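Exocyst complex component EXO70 (Saccharomyces cerevisiae, PDB 2B1E) helps tether secretory vesicles to sites of exocytosis as a subunit of the exocyst complex, in whose assembly it plays a role. Local coordinates at residues 417-421 with 452-456; 421-425 with 445-449. All coordinates share one frame. Residue numbers count along the deposited sequence, not the author numbering.

Interaction 1: residues 417-421 with 452-456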
# COMPACT_ATOMS: atom_id res chain seq x y z
N ILE A 417 -20.88 -11.72 20.93
CA ILE A 417 -19.54 -11.40 20.44
C ILE A 417 -18.83 -12.64 19.89
O ILE A 417 -18.18 -12.59 18.84
CB ILE A 417 -18.66 -10.76 21.55
CG1 ILE A 417 -19.35 -9.52 22.13
CG2 ILE A 417 -17.30 -10.37 20.98
CD1 ILE A 417 -19.73 -8.46 21.07
N LEU A 418 -18.96 -13.77 20.59
CA LEU A 418 -18.31 -14.99 20.12
C LEU A 418 -18.88 -15.47 18.79
O LEU A 418 -18.14 -15.98 17.95
CB LEU A 418 -18.41 -16.09 21.18
CG LEU A 418 -17.50 -15.88 22.39
CD1 LEU A 418 -17.92 -16.80 23.50
CD2 LEU A 418 -16.05 -16.12 22.02
N MET A 419 -20.18 -15.29 18.56
CA MET A 419 -20.74 -15.74 17.28
C MET A 419 -20.11 -14.94 16.15
O MET A 419 -19.88 -15.46 15.06
CB MET A 419 -22.27 -15.61 17.24
CG MET A 419 -23.03 -16.70 18.01
SD MET A 419 -22.72 -18.41 17.44
CE MET A 419 -23.64 -18.39 15.90
N ASN A 420 -19.83 -13.67 16.41
CA ASN A 420 -19.22 -12.83 15.40
C ASN A 420 -17.74 -13.19 15.26
O ASN A 420 -17.23 -13.32 14.15
CB ASN A 420 -19.41 -11.35 15.74
CG ASN A 420 -20.84 -10.87 15.49
OD1 ASN A 420 -21.74 -11.08 16.31
ND2 ASN A 420 -21.05 -10.23 14.36
N LEU A 421 -17.04 -13.35 16.38
CA LEU A 421 -15.63 -13.70 16.32
C LEU A 421 -15.43 -15.04 15.62
O LEU A 421 -14.35 -15.32 15.12
CB LEU A 421 -15.02 -13.75 17.72
CG LEU A 421 -14.78 -12.40 18.41
CD1 LEU A 421 -14.32 -12.66 19.85
CD2 LEU A 421 -13.72 -11.60 17.64
N TYR A 452 -14.62 -13.05 26.10
CA TYR A 452 -16.05 -13.30 25.93
C TYR A 452 -16.48 -14.69 26.35
O TYR A 452 -17.66 -14.92 26.63
CB TYR A 452 -16.45 -12.93 24.49
CG TYR A 452 -16.26 -11.45 24.27
CD1 TYR A 452 -17.07 -10.52 24.94
CD2 TYR A 452 -15.19 -10.96 23.52
CE1 TYR A 452 -16.80 -9.16 24.89
CE2 TYR A 452 -14.91 -9.59 23.47
CZ TYR A 452 -15.72 -8.70 24.16
OH TYR A 452 -15.43 -7.34 24.15
N ILE A 453 -15.54 -15.63 26.42
CA ILE A 453 -15.86 -16.96 26.92
C ILE A 453 -16.10 -16.66 28.40
O ILE A 453 -17.06 -17.14 29.01
CB ILE A 453 -14.66 -17.93 26.81
CG1 ILE A 453 -14.50 -18.40 25.36
CG2 ILE A 453 -14.85 -19.11 27.77
CD1 ILE A 453 -13.10 -18.97 25.04
N SER A 454 -15.24 -15.82 28.97
CA SER A 454 -15.35 -15.44 30.37
C SER A 454 -16.70 -14.74 30.64
O SER A 454 -17.31 -14.95 31.68
CB SER A 454 -14.18 -14.53 30.76
OG SER A 454 -14.00 -14.54 32.17
N TYR A 455 -17.16 -13.92 29.70
CA TYR A 455 -18.47 -13.27 29.86
C TYR A 455 -19.55 -14.35 30.04
O TYR A 455 -20.42 -14.23 30.90
CB TYR A 455 -18.83 -12.42 28.62
CG TYR A 455 -18.42 -10.96 28.69
CD1 TYR A 455 -17.11 -10.60 28.97
CD2 TYR A 455 -19.34 -9.94 28.42
CE1 TYR A 455 -16.71 -9.28 28.99
CE2 TYR A 455 -18.95 -8.60 28.43
CZ TYR A 455 -17.63 -8.28 28.72
OH TYR A 455 -17.21 -6.97 28.77
N MET A 456 -19.48 -15.41 29.23
CA MET A 456 -20.47 -16.49 29.30
C MET A 456 -20.37 -17.35 30.56
O MET A 456 -21.36 -17.92 31.00
CB MET A 456 -20.37 -17.41 28.07
CG MET A 456 -20.82 -16.77 26.74
SD MET A 456 -21.06 -17.96 25.38
CE MET A 456 -19.47 -18.67 25.29
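This is antiparallel helix-helix packing inside the rod of stacked helices that makes up Exo70: helix 410-429 against helix 440-473, two successive long helices of the chain. Over these short segments the axes come within 10.5 Å and their directions differ by 146°, so the helices run antiparallel with a clear splay. The backbones are nearest at Leu418 and Tyr452, whose CA atoms lie 6.5 Å apart. No hydrogen bond crosses here; the contact is made by apolar packing. Leu418 and Tyr452 bury the most surface. Ile417 CG2 sits over one face of the Tyr452 ring, 3.5 Å from the ring centroid and 17° off the normal, a good CH-pi contact, while Leu421 CD1 reaches Tyr452 CD2 at 4.1 Å. Leu418 packs against the base of the same side chain, with Leu418 CG 3.8 Å from Tyr452 CB, and Leu418 CD1 lies 4.2 Å from Ile453 CG1. The hydroxyl of Tyr452 is not left without a partner among these hydrocarbons: it hydrogen-bonds to Glu384. That residue belongs to helix 364-391, which also packs on Ile417 and Leu421 through Ala380, Leu383 and Ile376. Helix 512-537 meets Ile453 and Met456 through Leu518, so the pair is packed between two further helices of the rod.

Interaction 2: residues 421-425 with 445-449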
# COMPACT_ATOMS: atom_id res chain seq x y z
N LEU A 421 -17.04 -13.35 16.38
CA LEU A 421 -15.63 -13.70 16.32
C LEU A 421 -15.43 -15.04 15.62
O LEU A 421 -14.35 -15.32 15.12
CB LEU A 421 -15.02 -13.75 17.72
CG LEU A 421 -14.78 -12.40 18.41
CD1 LEU A 421 -14.32 -12.66 19.85
CD2 LEU A 421 -13.72 -11.60 17.64
N THR A 422 -16.47 -15.87 15.60
CA THR A 422 -16.39 -17.17 14.94
C THR A 422 -16.18 -16.96 13.44
O THR A 422 -15.33 -17.61 12.82
CB THR A 422 -17.66 -18.01 15.17
OG1 THR A 422 -17.63 -18.56 16.49
CG2 THR A 422 -17.75 -19.15 14.15
N LEU A 423 -16.95 -16.04 12.86
CA LEU A 423 -16.79 -15.74 11.44
C LEU A 423 -15.43 -15.06 11.26
O LEU A 423 -14.72 -15.33 10.29
CB LEU A 423 -17.90 -14.81 10.93
CG LEU A 423 -17.67 -14.34 9.48
CD1 LEU A 423 -17.61 -15.55 8.56
CD2 LEU A 423 -18.78 -13.41 9.05
N VAL A 424 -15.05 -14.20 12.21
CA VAL A 424 -13.76 -13.52 12.13
C VAL A 424 -12.61 -14.51 11.99
O VAL A 424 -11.72 -14.34 11.15
CB VAL A 424 -13.50 -12.65 13.38
CG1 VAL A 424 -12.04 -12.19 13.41
CG2 VAL A 424 -14.41 -11.44 13.37
N GLU A 425 -12.62 -15.55 12.82
CA GLU A 425 -11.57 -16.55 12.79
C GLU A 425 -11.61 -17.42 11.52
O GLU A 425 -10.56 -17.85 11.03
CB GLU A 425 -11.67 -17.44 14.03
CG GLU A 425 -10.66 -18.57 14.07
CD GLU A 425 -10.31 -18.97 15.48
OE1 GLU A 425 -11.23 -19.14 16.30
OE2 GLU A 425 -9.10 -19.11 15.75
N LEU A 445 -5.97 -12.70 19.35
CA LEU A 445 -7.30 -13.17 19.00
C LEU A 445 -7.76 -14.21 20.03
O LEU A 445 -8.95 -14.29 20.35
CB LEU A 445 -7.30 -13.79 17.61
CG LEU A 445 -8.64 -14.34 17.11
CD1 LEU A 445 -9.71 -13.24 17.10
CD2 LEU A 445 -8.45 -14.91 15.72
N GLU A 446 -6.83 -15.01 20.54
CA GLU A 446 -7.21 -16.00 21.55
C GLU A 446 -7.57 -15.25 22.82
O GLU A 446 -8.52 -15.61 23.51
CB GLU A 446 -6.07 -16.99 21.81
CG GLU A 446 -5.87 -18.00 20.69
CD GLU A 446 -7.12 -18.83 20.41
OE1 GLU A 446 -7.59 -19.54 21.33
OE2 GLU A 446 -7.63 -18.77 19.28
N ARG A 447 -6.82 -14.19 23.12
CA ARG A 447 -7.11 -13.41 24.31
C ARG A 447 -8.49 -12.78 24.18
O ARG A 447 -9.23 -12.69 25.15
CB ARG A 447 -6.04 -12.33 24.54
CG ARG A 447 -4.77 -12.86 25.21
CD ARG A 447 -3.99 -11.73 25.88
NE ARG A 447 -3.21 -10.93 24.94
CZ ARG A 447 -2.12 -11.36 24.31
NH1 ARG A 447 -1.68 -12.60 24.51
NH2 ARG A 447 -1.46 -10.56 23.49
N LEU A 448 -8.83 -12.33 22.97
CA LEU A 448 -10.14 -11.73 22.72
C LEU A 448 -11.25 -12.73 23.00
O LEU A 448 -12.22 -12.42 23.69
CB LEU A 448 -10.27 -11.28 21.26
CG LEU A 448 -10.52 -9.80 20.95
CD1 LEU A 448 -11.11 -9.69 19.56
CD2 LEU A 448 -11.46 -9.17 21.97
N LYS A 449 -11.11 -13.94 22.47
CA LYS A 449 -12.11 -14.98 22.65
C LYS A 449 -12.27 -15.40 24.10
O LYS A 449 -13.38 -15.65 24.56
CB LYS A 449 -11.78 -16.20 21.79
CG LYS A 449 -11.65 -15.88 20.30
CD LYS A 449 -11.57 -17.14 19.44
CE LYS A 449 -10.47 -18.08 19.91
NZ LYS A 449 -10.38 -19.30 19.05
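Lys449 NZ is the donor around which the polar half of this contact is built. It gives one hydrogen bond across the interface to Glu425 OE1 at 2.9 Å and another, one turn back along its own helix, to Glu446 OE2 at 2.8 Å; both are salt bridges. The ammonium thus offsets the repulsion between the two carboxylates, whose Glu425 OE2 and Glu446 OE2 oxygens are 3.8 Å apart. Glu425 N bonds to Leu421 O at 2.9 Å and Lys449 N to Leu445 O at 3.0 Å, the helical i to i-4 pattern. Beside the charges, Leu421 CD2 packs on Leu448 CD1 at 3.8 Å and on Leu445 CD1 at 4.4 Å, and Val424 CG1 touches Leu445 CD1 at 4.5 Å. This is antiparallel packing of helix 410-429 on helix 440-473, at 163° with segment axes 11.5 Å apart. Helix 364-391 covers the apolar part, with Ile376 touching both Val424 and Leu448, and helix 311-323 adds Thr313 and Met317 against Val424.

Overall arrangement
Both interactions join helix 410-429 to helix 440-473, with centres 8 Å apart, and Leu421 serves in each, packing on Tyr452 in interaction 1 and on Leu445, Leu448 and the Lys449 chain in interaction 2. Leu418 CD2 closes the gap between them, 3.7 Å from Lys449 O. Both are largely buried, but interaction 1 is apolar across the interface, whereas interaction 2 adds a charged network to its leucine packing, with both glutamates partly exposed. Interaction 2 is also nearer the connection between the helices, with 19 residues lying between its segments against 30. Helix 364-391 backs both contacts; helix 512-537 lies beside interaction 1, helix 311-323 beside interaction 2.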